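Local coordinates for CaaX farnesyltransferase beta subunit Ram1 (Aspergillus fumigatus, PDB 4L9P), which probably serves as the peptide-binding subunit of the zinc-dependent heterodimer that transfers a farnesyl group from farnesyl diphosphate to a cysteine near the C-terminus of target proteins, at residues M154-W157 against A158-L162; K225-W228 against K229-K233; V259-L263 against L264-L268; Y432-C435 against Y436-G440. All coordinates share one frame; numbering follows the deposited sequence.

In the fold
The four contacts show how short-range packing within helices and at one helix end is tied together in an alpha-alpha toroid. Contacts 1 and 4 lie on helices 151-164 and 431-444, with centres 10 Å apart, and meet where W157 NE1 comes 3.5 Å from Y436 CE2. Contact 4 holds the zinc ligand H433 and, through Y432, touches the bound isoprenoid analogue; the side chain of W157 stays about 8 Å from that ligand. Contacts 2 and 3 form a second pair, their centres 11 Å apart, joined where M227 CG packs 3.9 Å from V260 CG1. Contacts 2 and 4 are the most widely separated, at 30 Å between centres.

Contact 1. Residues M154-W157 against A158-L162; sequences MVYW and ALAGL
Y156 and A160, one turn apart on helix 151-164 of the alpha-alpha toroid, meet through a CH-pi contact. The methyl CB of A160 lies over one face of the Y156 ring, 4.3 Å from the ring centroid and 23° off its normal. The approach is displaced toward the rim, and CE1 of Y156 is the nearest ring atom, 4.0 Å from A160 CB. With CG anti to the backbone N (chi1 167°), the ring lies beside its own carbonyl carbon, which carries the CE1 side over the next turn. On a neighbouring flank, V155 and L159 run alongside each other in the same direction, and V155 CG1 touches L159 CD1 at 3.7 Å.

The backbone sets this spacing. L159 N donates to V155 O at 2.9 Å and A160 N to Y156 O at 2.8 Å, both bonds almost straight, whereas the bond from A158 N to M154 O is weak at 3.3 Å.

Further out, each flank has its own cover. Helix 200-213 packs against V155 and Y156 through S209, with L208 and M212 also on the tyrosine, while C435 of helix 431-444 rests on A160. L44 of the alpha subunit reaches V155. The indole of W157 meets W153 with nearly parallel planes and Y432 edge-to-face. All the touching residues are buried, and the polar end of the tyrosine is satisfied there: Y156 OH hydrogen-bonds to the backbone O of V499.

Contact 2. Residues K225-W228 against K229-K233; sequences KAMW and KWLGK
M227 and W230 form the tightly packed side of this turn of helix 224-234. The two side chains run alongside each other in the same direction, and the sulfur comes to the indole from its rim: M227 SD is 3.7 Å from W230 CZ3 and 4.9 Å from the centroid of the six-membered ring, 81° off the ring normal. This is a Met-aromatic contact made at the edge. CG anti to the backbone N (chi1 -180°) and a bend at chi2 (73°) bring SD to the rim; a second bend, at chi3, turns only the methyl CE. The same side chain also serves L231, whose CD1 crosses over M227 CG at 3.9 Å. The backbone is regular, with L231 N donating to M227 O at 2.8 Å.

The looser part is the lysine side, where contacts thin out. K225 CE and K229 CE pass 4.3 Å apart. The like-charged K225 NZ and K229 NZ stand 5.4 Å from each other; K225 NZ also makes a weak hydrogen bond to D518 O. K229 is exposed, yet the base of its side chain still borders W228, with K229 CG 4.0 Å from W228 CE3. The indole of W228 is itself buried and hydrogen-bonds through NE1 to A269 O.

Such a two-sided helix, with L231 packing on A257 of helix 251-263 and W230 on V200 and S203 of helix 200-213 while K229 and K233 are exposed to solvent, belongs to the helical layers of the alpha-alpha toroid.

Contact 3. Residues V259-L263 against L264-L268; sequences VVHAL and LDLPL
A Schellman motif closes helix 251-263 of the alpha-alpha toroid, where L266 and D265 bond back to H261 and A262. L266 N donates to H261 O at 3.0 Å, nearly straight and in the carbonyl plane, while D265 N reaches A262 O at 3.1 Å from well above that carbonyl's plane. D265 carries the positive phi (46°) that lets the chain reverse. Across the last turn, V260 and L264 lie side by side, with V260 CG1 3.8 Å from L264 CD1.

The reversal brings L266 back over H261. Its CB sits above the centre of the imidazole, 3.7 Å from the centroid and only 13° off the normal, a CH-pi contact made on the face. The ring extends away from the helix because CG is anti to the backbone N (chi1 -173°), and this carries H261 NE2 to the loop, where it donates to P267 O at 2.8 Å. That bond is bent, with the donor well out of the carbonyl plane. Together with the methylene over the face, it fixes the ring's rotation.

Polar neighbours surround the cap: D265 OD2 forms a salt bridge with K458, R224 binds L264 O and R509 binds A262 O. Beside the ring a water links helix end to loop, donating to H261 O at 3.1 Å and to L266 O at 2.8 Å.

Contact 4. Residues Y432-C435 against Y436-G440; sequences YHTC and YALTG. With ZN (zinc ion), chain J.
Two tyrosines, Y432 and Y436, make an offset edge-to-face pair: the edge of Y436 points at the face of Y432, with centroids 5.1 Å apart and planes at 73°. The closest ring atoms are Y432 CE1 and Y436 CE2, at 3.3 Å. A sulfur contact occupies one face of the second ring: C435 SG, anti to the backbone N (chi1 172°), sits above the centre of the Y436 ring, 4.1 Å from the centroid. Apolar contact continues along the helix, T434 CG2 lying 3.9 Å from L438 CD1.

These residues lie on helix 431-444 of the alpha-alpha toroid, where it borders the active site. Y432 touches the isoprenoid analogue and the bound peptide, and its OH hydrogen-bonds to W371 NE1.

Among the hydrogen bonds, C435 O accepts twice: from T439 N at 2.8 Å, and from T439 OG1, also at 2.8 Å, the hydroxyl coming from above the carbonyl plane. T434 OG1 hydrogen-bonds to D430 O and L421 N.

The metal contact belongs to H433, whose NE2 binds the zinc ion at 2.0 Å; D365, C367 and the bound peptide supply the other ligands. Y432 CD2 lies 3.4 Å above one face of the H433 imidazole, toward its rim.

Contact 1. Residues M154-W157 against A158-L162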
loop_
_atom_site.group_PDB
_atom_site.type_symbol
_atom_site.label_atom_id
_atom_site.label_comp_id
_atom_site.label_asym_id
_atom_site.label_seq_id
_atom_site.Cartn_x
_atom_site.Cartn_y
_atom_site.Cartn_z
ATOM N N MET B 154 -7.438 -8.827 -12.452
ATOM C CA MET B 154 -8.594 -9.721 -12.180
ATOM C C MET B 154 -8.209 -11.193 -12.366
ATOM O O MET B 154 -8.742 -12.080 -11.667
ATOM C CB MET B 154 -9.794 -9.351 -13.075
ATOM C CG MET B 154 -10.135 -7.865 -12.910
ATOM S SD MET B 154 -11.188 -7.209 -14.187
ATOM C CE MET B 154 -12.455 -8.237 -13.691
ATOM N N VAL B 155 -7.289 -11.446 -13.294
ATOM C CA VAL B 155 -6.769 -12.825 -13.448
ATOM C C VAL B 155 -5.945 -13.218 -12.218
ATOM O O VAL B 155 -6.187 -14.270 -11.611
ATOM C CB VAL B 155 -5.907 -12.962 -14.730
ATOM C CG1 VAL B 155 -5.297 -14.376 -14.764
ATOM C CG2 VAL B 155 -6.785 -12.703 -15.972
ATOM N N TYR B 156 -5.033 -12.350 -11.803
ATOM C CA TYR B 156 -4.205 -12.626 -10.644
ATOM C C TYR B 156 -5.043 -12.825 -9.378
ATOM O O TYR B 156 -4.795 -13.779 -8.637
ATOM C CB TYR B 156 -3.180 -11.496 -10.444
ATOM C CG TYR B 156 -2.536 -11.601 -9.079
ATOM C CD1 TYR B 156 -1.573 -12.627 -8.753
ATOM C CD2 TYR B 156 -2.912 -10.696 -8.077
ATOM C CE1 TYR B 156 -1.067 -12.726 -7.417
ATOM C CE2 TYR B 156 -2.406 -10.802 -6.756
ATOM C CZ TYR B 156 -1.464 -11.800 -6.462
ATOM O OH TYR B 156 -0.968 -11.883 -5.196
ATOM N N TRP B 157 -5.956 -11.901 -9.079
ATOM C CA TRP B 157 -6.701 -12.000 -7.799
ATOM C C TRP B 157 -7.472 -13.303 -7.743
ATOM O O TRP B 157 -7.559 -13.974 -6.678
ATOM C CB TRP B 157 -7.729 -10.840 -7.665
ATOM C CG TRP B 157 -7.032 -9.496 -7.539
ATOM C CD1 TRP B 157 -5.876 -9.226 -6.850
ATOM C CD2 TRP B 157 -7.499 -8.252 -8.049
ATOM N NE1 TRP B 157 -5.567 -7.882 -6.978
ATOM C CE2 TRP B 157 -6.548 -7.270 -7.703
ATOM C CE3 TRP B 157 -8.633 -7.879 -8.814
ATOM C CZ2 TRP B 157 -6.688 -5.923 -8.089
ATOM C CZ3 TRP B 157 -8.776 -6.526 -9.194
ATOM C CH2 TRP B 157 -7.796 -5.587 -8.820
ATOM N N ALA B 158 -8.090 -13.695 -8.862
ATOM C CA ALA B 158 -8.884 -14.951 -8.877
ATOM C C ALA B 158 -7.946 -16.159 -8.757
ATOM O O ALA B 158 -8.235 -17.077 -7.968
ATOM C CB ALA B 158 -9.721 -15.016 -10.148
ATOM N N LEU B 159 -6.840 -16.209 -9.520
ATOM C CA LEU B 159 -5.955 -17.386 -9.389
ATOM C C LEU B 159 -5.368 -17.470 -7.978
ATOM O O LEU B 159 -5.251 -18.579 -7.435
ATOM C CB LEU B 159 -4.819 -17.311 -10.409
ATOM C CG LEU B 159 -5.262 -17.469 -11.858
ATOM C CD1 LEU B 159 -4.061 -17.176 -12.775
ATOM C CD2 LEU B 159 -5.837 -18.920 -12.086
ATOM N N ALA B 160 -4.950 -16.350 -7.424
ATOM C CA ALA B 160 -4.398 -16.350 -6.077
ATOM C C ALA B 160 -5.436 -16.858 -5.063
ATOM O O ALA B 160 -5.104 -17.721 -4.229
ATOM C CB ALA B 160 -3.962 -14.914 -5.678
ATOM N N GLY B 161 -6.690 -16.387 -5.125
ATOM C CA GLY B 161 -7.718 -16.906 -4.207
ATOM C C GLY B 161 -7.964 -18.399 -4.379
ATOM O O GLY B 161 -8.088 -19.114 -3.396
ATOM N N LEU B 162 -8.030 -18.842 -5.628
ATOM C CA LEU B 162 -8.193 -20.284 -5.885
ATOM C C LEU B 162 -7.013 -21.087 -5.336
ATOM O O LEU B 162 -7.202 -22.176 -4.753
ATOM C CB LEU B 162 -8.343 -20.529 -7.382
ATOM C CG LEU B 162 -9.620 -19.933 -7.978
ATOM C CD1 LEU B 162 -9.565 -20.015 -9.555
ATOM C CD2 LEU B 162 -10.875 -20.607 -7.430
#

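Contact 2. Residues K225-W228 against K229-K233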
loop_
_atom_site.group_PDB
_atom_site.type_symbol
_atom_site.label_atom_id
_atom_site.label_comp_id
_atom_site.label_asym_id
_atom_site.label_seq_id
_atom_site.Cartn_x
_atom_site.Cartn_y
_atom_site.Cartn_z
ATOM N N LYS B 225 14.078 -10.165 -22.632
ATOM C CA LYS B 225 14.953 -9.060 -22.999
ATOM C C LYS B 225 14.163 -7.758 -23.177
ATOM O O LYS B 225 14.590 -6.688 -22.714
ATOM C CB LYS B 225 15.754 -9.376 -24.283
ATOM C CG LYS B 225 16.654 -8.239 -24.581
ATOM C CD LYS B 225 17.664 -8.593 -25.606
ATOM C CE LYS B 225 18.941 -8.009 -25.208
ATOM N NZ LYS B 225 19.925 -8.431 -26.177
ATOM N N ALA B 226 12.985 -7.837 -23.819
ATOM C CA ALA B 226 12.233 -6.618 -24.040
ATOM C C ALA B 226 11.673 -6.127 -22.691
ATOM O O ALA B 226 11.603 -4.913 -22.448
ATOM C CB ALA B 226 11.122 -6.874 -25.042
ATOM N N MET B 227 11.295 -7.048 -21.804
ATOM C CA MET B 227 10.881 -6.620 -20.459
ATOM C C MET B 227 11.977 -5.853 -19.726
ATOM O O MET B 227 11.694 -4.834 -19.055
ATOM C CB MET B 227 10.517 -7.851 -19.606
ATOM C CG MET B 227 10.056 -7.528 -18.165
ATOM S SD MET B 227 8.371 -6.812 -18.116
ATOM C CE MET B 227 7.383 -8.266 -18.417
ATOM N N TRP B 228 13.215 -6.349 -19.796
ATOM C CA TRP B 228 14.353 -5.667 -19.188
ATOM C C TRP B 228 14.595 -4.270 -19.792
ATOM O O TRP B 228 14.808 -3.295 -19.040
ATOM C CB TRP B 228 15.570 -6.558 -19.417
ATOM C CG TRP B 228 16.892 -6.045 -18.936
ATOM C CD1 TRP B 228 17.324 -5.869 -17.645
ATOM C CD2 TRP B 228 17.998 -5.748 -19.780
ATOM N NE1 TRP B 228 18.651 -5.454 -17.627
ATOM C CE2 TRP B 228 19.088 -5.369 -18.938
ATOM C CE3 TRP B 228 18.159 -5.752 -21.169
ATOM C CZ2 TRP B 228 20.385 -5.030 -19.457
ATOM C CZ3 TRP B 228 19.427 -5.412 -21.698
ATOM C CH2 TRP B 228 20.529 -5.066 -20.837
ATOM N N LYS B 229 14.529 -4.158 -21.119
ATOM C CA LYS B 229 14.709 -2.844 -21.718
ATOM C C LYS B 229 13.622 -1.853 -21.275
ATOM O O LYS B 229 13.921 -0.698 -20.969
ATOM C CB LYS B 229 14.722 -2.951 -23.257
ATOM C CG LYS B 229 15.999 -3.648 -23.764
ATOM C CD LYS B 229 16.022 -3.701 -25.263
ATOM C CE LYS B 229 17.375 -4.082 -25.753
ATOM N NZ LYS B 229 17.310 -3.803 -27.207
ATOM N N TRP B 230 12.370 -2.323 -21.238
ATOM C CA TRP B 230 11.262 -1.455 -20.885
ATOM C C TRP B 230 11.376 -1.084 -19.408
ATOM O O TRP B 230 11.250 0.108 -19.052
ATOM C CB TRP B 230 9.916 -2.132 -21.208
ATOM C CG TRP B 230 8.780 -1.434 -20.526
ATOM C CD1 TRP B 230 8.267 -0.174 -20.816
ATOM C CD2 TRP B 230 8.012 -1.930 -19.404
ATOM N NE1 TRP B 230 7.290 0.132 -19.905
ATOM C CE2 TRP B 230 7.078 -0.925 -19.062
ATOM C CE3 TRP B 230 8.010 -3.152 -18.706
ATOM C CZ2 TRP B 230 6.172 -1.072 -18.019
ATOM C CZ3 TRP B 230 7.147 -3.332 -17.681
ATOM C CH2 TRP B 230 6.198 -2.291 -17.357
ATOM N N LEU B 231 11.598 -2.059 -18.519
ATOM C CA LEU B 231 11.703 -1.695 -17.083
ATOM C C LEU B 231 12.845 -0.703 -16.868
ATOM O O LEU B 231 12.777 0.171 -16.018
ATOM C CB LEU B 231 11.961 -2.928 -16.228
ATOM C CG LEU B 231 10.755 -3.823 -16.014
ATOM C CD1 LEU B 231 11.235 -5.104 -15.301
ATOM C CD2 LEU B 231 9.669 -3.109 -15.219
ATOM N N GLY B 232 13.933 -0.844 -17.633
ATOM C CA GLY B 232 15.033 0.106 -17.494
ATOM C C GLY B 232 14.632 1.556 -17.807
ATOM O O GLY B 232 15.226 2.490 -17.269
ATOM N N LYS B 233 13.630 1.726 -18.682
ATOM C CA LYS B 233 13.109 3.057 -18.971
ATOM C C LYS B 233 12.392 3.722 -17.803
ATOM O O LYS B 233 12.207 4.949 -17.778
ATOM C CB LYS B 233 12.200 3.048 -20.207
ATOM C CG LYS B 233 12.926 2.566 -21.441
ATOM C CD LYS B 233 11.950 2.471 -22.600
ATOM C CE LYS B 233 12.718 2.017 -23.860
ATOM N NZ LYS B 233 11.812 1.923 -25.022
#

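Contact 3. Residues V259-L263 against L264-L268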
loop_
_atom_site.group_PDB
_atom_site.type_symbol
_atom_site.label_atom_id
_atom_site.label_comp_id
_atom_site.label_asym_id
_atom_site.label_seq_id
_atom_site.Cartn_x
_atom_site.Cartn_y
_atom_site.Cartn_z
ATOM N N VAL B 259 9.822 -7.060 -8.248
ATOM C CA VAL B 259 9.303 -8.439 -8.229
ATOM C C VAL B 259 9.373 -9.023 -9.616
ATOM O O VAL B 259 9.781 -10.194 -9.764
ATOM C CB VAL B 259 7.852 -8.449 -7.719
ATOM C CG1 VAL B 259 7.166 -9.770 -8.100
ATOM C CG2 VAL B 259 7.856 -8.260 -6.203
ATOM N N VAL B 260 8.956 -8.288 -10.657
ATOM C CA VAL B 260 9.102 -8.815 -12.033
ATOM C C VAL B 260 10.576 -9.111 -12.350
ATOM O O VAL B 260 10.909 -10.172 -12.909
ATOM C CB VAL B 260 8.556 -7.834 -13.032
ATOM C CG1 VAL B 260 8.891 -8.206 -14.507
ATOM C CG2 VAL B 260 7.000 -7.741 -12.847
ATOM N N HIS B 261 11.441 -8.172 -11.958
ATOM C CA HIS B 261 12.881 -8.336 -12.227
ATOM C C HIS B 261 13.394 -9.613 -11.571
ATOM O O HIS B 261 14.138 -10.395 -12.202
ATOM C CB HIS B 261 13.570 -7.085 -11.690
ATOM C CG HIS B 261 15.024 -6.994 -12.026
ATOM N ND1 HIS B 261 15.982 -7.810 -11.450
ATOM C CD2 HIS B 261 15.668 -6.207 -12.932
ATOM C CE1 HIS B 261 17.171 -7.500 -11.978
ATOM N NE2 HIS B 261 17.003 -6.534 -12.882
ATOM N N ALA B 262 13.048 -9.824 -10.302
ATOM C CA ALA B 262 13.538 -10.986 -9.559
ATOM C C ALA B 262 12.968 -12.291 -10.103
ATOM O O ALA B 262 13.708 -13.263 -10.312
ATOM C CB ALA B 262 13.150 -10.888 -8.077
ATOM N N LEU B 263 11.648 -12.352 -10.321
ATOM C CA LEU B 263 11.094 -13.646 -10.721
ATOM C C LEU B 263 11.539 -14.063 -12.147
ATOM O O LEU B 263 11.549 -15.248 -12.438
ATOM C CB LEU B 263 9.556 -13.630 -10.658
ATOM C CG LEU B 263 9.050 -13.554 -9.230
ATOM C CD1 LEU B 263 7.480 -13.396 -9.263
ATOM C CD2 LEU B 263 9.393 -14.805 -8.424
ATOM N N LEU B 264 11.869 -13.111 -13.028
ATOM C CA LEU B 264 12.318 -13.404 -14.392
ATOM C C LEU B 264 13.866 -13.467 -14.476
ATOM O O LEU B 264 14.409 -13.633 -15.569
ATOM C CB LEU B 264 11.802 -12.334 -15.356
ATOM C CG LEU B 264 10.254 -12.244 -15.440
ATOM C CD1 LEU B 264 9.959 -11.192 -16.522
ATOM C CD2 LEU B 264 9.505 -13.557 -15.660
ATOM N N ASP B 265 14.556 -13.354 -13.336
ATOM C CA ASP B 265 16.026 -13.318 -13.259
ATOM C C ASP B 265 16.586 -12.351 -14.331
ATOM O O ASP B 265 17.453 -12.722 -15.147
ATOM C CB ASP B 265 16.612 -14.721 -13.445
ATOM C CG ASP B 265 18.129 -14.750 -13.208
ATOM O OD1 ASP B 265 18.575 -13.936 -12.340
ATOM O OD2 ASP B 265 18.872 -15.518 -13.924
ATOM N N LEU B 266 16.096 -11.122 -14.347
ATOM C CA LEU B 266 16.638 -10.182 -15.310
ATOM C C LEU B 266 18.010 -9.708 -14.873
ATOM O O LEU B 266 18.361 -9.754 -13.692
ATOM C CB LEU B 266 15.741 -8.939 -15.417
ATOM C CG LEU B 266 14.294 -9.266 -15.849
ATOM C CD1 LEU B 266 13.472 -7.978 -16.003
ATOM C CD2 LEU B 266 14.237 -10.120 -17.149
ATOM N N PRO B 267 18.826 -9.232 -15.823
ATOM C CA PRO B 267 20.122 -8.712 -15.388
ATOM C C PRO B 267 19.991 -7.527 -14.449
ATOM O O PRO B 267 19.126 -6.666 -14.636
ATOM C CB PRO B 267 20.770 -8.247 -16.727
ATOM C CG PRO B 267 20.108 -9.046 -17.777
ATOM C CD PRO B 267 18.645 -9.185 -17.285
ATOM N N LEU B 268 20.830 -7.489 -13.431
ATOM C CA LEU B 268 20.894 -6.379 -12.492
ATOM C C LEU B 268 21.313 -5.059 -13.137
ATOM O O LEU B 268 20.802 -3.985 -12.743
ATOM C CB LEU B 268 21.864 -6.774 -11.377
ATOM C CG LEU B 268 22.185 -5.736 -10.350
ATOM C CD1 LEU B 268 20.934 -5.359 -9.605
ATOM C CD2 LEU B 268 23.259 -6.317 -9.340
HETATM O O HOH W 1 17.122 -10.740 -11.331
#

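Contact 4. Residues Y432-C435 against Y436-G440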
loop_
_atom_site.group_PDB
_atom_site.type_symbol
_atom_site.label_atom_id
_atom_site.label_comp_id
_atom_site.label_asym_id
_atom_site.label_seq_id
_atom_site.Cartn_x
_atom_site.Cartn_y
_atom_site.Cartn_z
ATOM N N TYR B 432 -10.713 -8.563 -5.649
ATOM C CA TYR B 432 -9.537 -7.937 -4.984
ATOM C C TYR B 432 -9.647 -8.161 -3.473
ATOM O O TYR B 432 -8.665 -8.639 -2.825
ATOM C CB TYR B 432 -9.486 -6.432 -5.329
ATOM C CG TYR B 432 -8.641 -5.582 -4.447
ATOM C CD1 TYR B 432 -7.260 -5.403 -4.703
ATOM C CD2 TYR B 432 -9.196 -4.966 -3.325
ATOM C CE1 TYR B 432 -6.481 -4.625 -3.850
ATOM C CE2 TYR B 432 -8.426 -4.171 -2.483
ATOM C CZ TYR B 432 -7.069 -4.002 -2.739
ATOM O OH TYR B 432 -6.335 -3.250 -1.839
ATOM N N HIS B 433 -10.803 -7.814 -2.872
ATOM C CA HIS B 433 -10.998 -8.026 -1.442
ATOM C C HIS B 433 -11.000 -9.523 -1.091
ATOM O O HIS B 433 -10.566 -9.894 0.005
ATOM C CB HIS B 433 -12.235 -7.285 -0.946
ATOM C CG HIS B 433 -11.936 -5.815 -0.788
ATOM N ND1 HIS B 433 -12.297 -4.872 -1.733
ATOM C CD2 HIS B 433 -11.241 -5.176 0.181
ATOM C CE1 HIS B 433 -11.799 -3.686 -1.347
ATOM N NE2 HIS B 433 -11.148 -3.851 -0.198
ATOM N N THR B 434 -11.494 -10.356 -1.980
ATOM C CA THR B 434 -11.503 -11.796 -1.734
ATOM C C THR B 434 -10.054 -12.305 -1.724
ATOM O O THR B 434 -9.631 -13.005 -0.763
ATOM C CB THR B 434 -12.312 -12.527 -2.841
ATOM O OG1 THR B 434 -13.649 -12.044 -2.805
ATOM C CG2 THR B 434 -12.301 -14.035 -2.596
ATOM N N CYS B 435 -9.263 -11.961 -2.747
ATOM C CA CYS B 435 -7.872 -12.374 -2.721
ATOM C C CYS B 435 -7.120 -11.937 -1.445
ATOM O O CYS B 435 -6.409 -12.752 -0.791
ATOM C CB CYS B 435 -7.175 -11.758 -3.966
ATOM S SG CYS B 435 -5.386 -11.962 -4.031
ATOM N N TYR B 436 -7.212 -10.640 -1.116
ATOM C CA TYR B 436 -6.353 -10.148 -0.042
ATOM C C TYR B 436 -6.852 -10.496 1.368
ATOM O O TYR B 436 -6.012 -10.688 2.251
ATOM C CB TYR B 436 -6.052 -8.645 -0.213
ATOM C CG TYR B 436 -5.142 -8.451 -1.426
ATOM C CD1 TYR B 436 -3.891 -9.099 -1.533
ATOM C CD2 TYR B 436 -5.544 -7.635 -2.487
ATOM C CE1 TYR B 436 -3.032 -8.903 -2.608
ATOM C CE2 TYR B 436 -4.710 -7.452 -3.567
ATOM C CZ TYR B 436 -3.467 -8.058 -3.655
ATOM O OH TYR B 436 -2.637 -7.878 -4.752
ATOM N N ALA B 437 -8.169 -10.662 1.565
ATOM C CA ALA B 437 -8.618 -11.191 2.866
ATOM C C ALA B 437 -8.159 -12.645 3.027
ATOM O O ALA B 437 -7.694 -13.004 4.114
ATOM C CB ALA B 437 -10.120 -11.119 2.992
ATOM N N LEU B 438 -8.224 -13.447 1.958
ATOM C CA LEU B 438 -7.726 -14.826 2.049
ATOM C C LEU B 438 -6.227 -14.849 2.285
ATOM O O LEU B 438 -5.708 -15.659 3.037
ATOM C CB LEU B 438 -8.101 -15.623 0.803
ATOM C CG LEU B 438 -9.615 -15.903 0.662
ATOM C CD1 LEU B 438 -9.838 -16.482 -0.742
ATOM C CD2 LEU B 438 -10.098 -16.899 1.714
ATOM N N THR B 439 -5.500 -13.939 1.629
ATOM C CA THR B 439 -4.042 -13.903 1.763
ATOM C C THR B 439 -3.685 -13.622 3.232
ATOM O O THR B 439 -2.827 -14.276 3.840
ATOM C CB THR B 439 -3.455 -12.825 0.833
ATOM O OG1 THR B 439 -3.634 -13.223 -0.531
ATOM C CG2 THR B 439 -1.978 -12.685 1.074
ATOM N N GLY B 440 -4.361 -12.650 3.850
ATOM C CA GLY B 440 -4.134 -12.355 5.253
ATOM C C GLY B 440 -4.530 -13.481 6.196
ATOM O O GLY B 440 -3.810 -13.709 7.168
HETATM ZN ZN ZN J . -9.870 -2.469 0.571
#